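Local structure of phage related exonuclease (Haemophilus somnus 129PT, 3K93) at the interface of chains A and B. The protein is a phage-related exonuclease, a hydrolase that probably cleaves nucleotides from the ends of DNA with the help of bound metal ions. Coordinates in Å, arbitrary orientation; residue numbers count along the deposited sequence, not the author numbering. Chains: chain A/B, phage related exonuclease.

The interface of chains A and B. Residues chain A 42, 45-46, 49-50, 218, 222; chain B 118, 121, 123-124, 127.
A:Lys46 holds its chain extended beyond CG (chi2 -175°), and B:Glu127, with CG anti to the backbone N (chi1 -170°), is stretched as well, which brings ammonium and carboxylate together tip to tip across the interface. The resulting salt bridge spans 2.6 Å from A:Lys46 NZ to B:Glu127 OE2, which accepts through its syn lone pair. The same ammonium hydrogen-bonds two backbone carbonyls of the loop before helix 125-135. A:Lys46 NZ donates to B:His121 O at 2.8 Å, tilted from the plane of that carbonyl. The bond from A:Lys46 NZ to B:Ile118 O is 3.2 Å and lies in the carbonyl plane. Three oxygens of chain B thus grip one nitrogen, and the carboxylate would be expected to favour its charged form. The aliphatic part of A:Lys46 runs alongside B:Ile118 and the rim of B:Phe124.

On one flank, A:Phe50, at the end of helix 35-50, places CE2 over the centre of the B:Phe123 ring. The two rings stack with centroids 4.3 Å apart and planes turned by 28°. The opposite face of B:Phe123 is backed by the imidazole of B:His121 from its own chain, while A:Phe50 CD2 also touches the CG2 branch of B:Ile118.

B:Phe124 inserts between helices 35-50 and 198-221 of chain A. A:Leu218 CD2 sits over one face of its ring, 3.6 Å from B:Phe124 CG, and B:Phe123 CB lies over the other. At the ring's edge, A:Leu49 CD1 meets B:Phe124 CZ in plane at 3.9 Å. A:Arg42 slides past B:Glu127 in the opposite direction, its CD 3.9 Å from B:Glu127 CG, and makes a packing contact there. The patch joins an aromatic plug to a buttressed lysine, fastening the B-chain loop to two A-chain helices; it may help hold subunits together in the three-copy deposited assembly.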
# COMPACT_ATOMS: atom_id res chain seq x y z
N ARG A 42 8.24 17.67 -7.84
CA ARG A 42 9.45 17.03 -8.39
C ARG A 42 9.13 16.21 -9.63
O ARG A 42 9.94 16.15 -10.55
CB ARG A 42 10.06 16.10 -7.37
CG ARG A 42 10.80 16.79 -6.27
CD ARG A 42 11.06 15.77 -5.17
NE ARG A 42 11.39 16.46 -3.96
CZ ARG A 42 11.19 16.01 -2.75
NH1 ARG A 42 10.66 14.81 -2.54
NH2 ARG A 42 11.55 16.77 -1.73
N ALA A 45 8.78 18.72 -12.33
CA ALA A 45 10.11 19.20 -12.72
C ALA A 45 10.84 18.15 -13.59
O ALA A 45 11.40 18.50 -14.61
CB ALA A 45 10.95 19.58 -11.51
N LYS A 46 10.81 16.88 -13.19
CA LYS A 46 11.52 15.84 -13.94
C LYS A 46 10.87 15.57 -15.32
O LYS A 46 11.55 15.18 -16.27
CB LYS A 46 11.61 14.54 -13.14
CG LYS A 46 12.49 14.59 -11.91
CD LYS A 46 12.61 13.21 -11.24
CE LYS A 46 13.05 13.33 -9.80
NZ LYS A 46 13.09 12.01 -9.11
N LEU A 49 12.13 18.74 -17.35
CA LEU A 49 13.58 18.69 -17.56
C LEU A 49 13.98 17.51 -18.42
O LEU A 49 14.85 17.62 -19.24
CB LEU A 49 14.34 18.57 -16.24
CG LEU A 49 14.36 19.79 -15.31
CD1 LEU A 49 14.61 19.35 -13.85
CD2 LEU A 49 15.38 20.76 -15.83
N PHE A 50 13.37 16.34 -18.18
CA PHE A 50 13.93 15.11 -18.73
C PHE A 50 12.98 14.35 -19.62
O PHE A 50 13.37 13.36 -20.23
CB PHE A 50 14.41 14.22 -17.60
CG PHE A 50 15.33 14.89 -16.61
CD1 PHE A 50 16.50 15.49 -17.03
CD2 PHE A 50 15.04 14.87 -15.27
CE1 PHE A 50 17.34 16.07 -16.13
CE2 PHE A 50 15.91 15.44 -14.35
CZ PHE A 50 17.04 16.05 -14.77
N LEU A 218 14.00 23.83 -8.07
CA LEU A 218 14.42 22.52 -8.57
C LEU A 218 15.11 22.71 -9.92
O LEU A 218 16.18 22.13 -10.14
CB LEU A 218 13.24 21.54 -8.69
CG LEU A 218 12.52 21.14 -7.41
CD1 LEU A 218 11.40 20.17 -7.74
CD2 LEU A 218 13.48 20.55 -6.31
N MSE A 222 19.41 22.03 -11.62
CA MSE A 222 19.78 21.27 -12.79
C MSE A 222 20.24 22.23 -13.89
O MSE A 222 20.05 21.97 -15.07
CB MSE A 222 18.57 20.45 -13.27
CG MSE A 222 18.15 19.36 -12.31
SE MSE A 222 19.53 18.10 -12.24
CE MSE A 222 20.25 18.40 -10.44
N ILE B 118 14.59 7.60 -13.88
CA ILE B 118 14.57 9.05 -13.63
C ILE B 118 13.61 9.36 -12.48
O ILE B 118 13.91 10.16 -11.61
CB ILE B 118 14.19 9.84 -14.92
CG1 ILE B 118 15.33 9.71 -15.97
CG2 ILE B 118 13.85 11.33 -14.61
CD1 ILE B 118 14.91 10.01 -17.42
N HIS B 121 15.27 8.14 -9.14
CA HIS B 121 16.57 8.75 -8.90
C HIS B 121 16.44 10.14 -8.26
O HIS B 121 15.72 10.98 -8.78
CB HIS B 121 17.35 8.89 -10.21
CG HIS B 121 18.69 9.52 -10.02
ND1 HIS B 121 19.74 8.85 -9.44
CD2 HIS B 121 19.14 10.76 -10.30
CE1 HIS B 121 20.79 9.64 -9.40
NE2 HIS B 121 20.45 10.82 -9.89
N PHE B 123 17.60 13.40 -8.13
CA PHE B 123 18.33 14.46 -8.73
C PHE B 123 18.51 15.61 -7.76
O PHE B 123 19.54 16.28 -7.80
CB PHE B 123 17.60 15.00 -9.96
CG PHE B 123 17.66 14.08 -11.16
CD1 PHE B 123 18.71 14.18 -12.06
CD2 PHE B 123 16.66 13.16 -11.41
CE1 PHE B 123 18.79 13.35 -13.18
CE2 PHE B 123 16.73 12.34 -12.51
CZ PHE B 123 17.82 12.45 -13.40
N PHE B 124 17.49 15.90 -6.93
CA PHE B 124 17.44 17.16 -6.19
C PHE B 124 18.01 16.94 -4.81
O PHE B 124 17.84 15.90 -4.26
CB PHE B 124 16.01 17.67 -6.19
CG PHE B 124 15.47 17.82 -7.59
CD1 PHE B 124 16.04 18.72 -8.46
CD2 PHE B 124 14.43 17.02 -8.05
CE1 PHE B 124 15.57 18.83 -9.77
CE2 PHE B 124 13.96 17.13 -9.33
CZ PHE B 124 14.55 18.03 -10.20
N GLU B 127 15.56 15.91 -2.12
CA GLU B 127 15.08 14.61 -2.50
C GLU B 127 16.06 13.50 -2.13
O GLU B 127 15.64 12.44 -1.64
CB GLU B 127 14.82 14.58 -4.02
CG GLU B 127 14.08 13.33 -4.52
CD GLU B 127 13.98 13.27 -6.05
OE1 GLU B 127 14.64 14.12 -6.78
OE2 GLU B 127 13.26 12.36 -6.51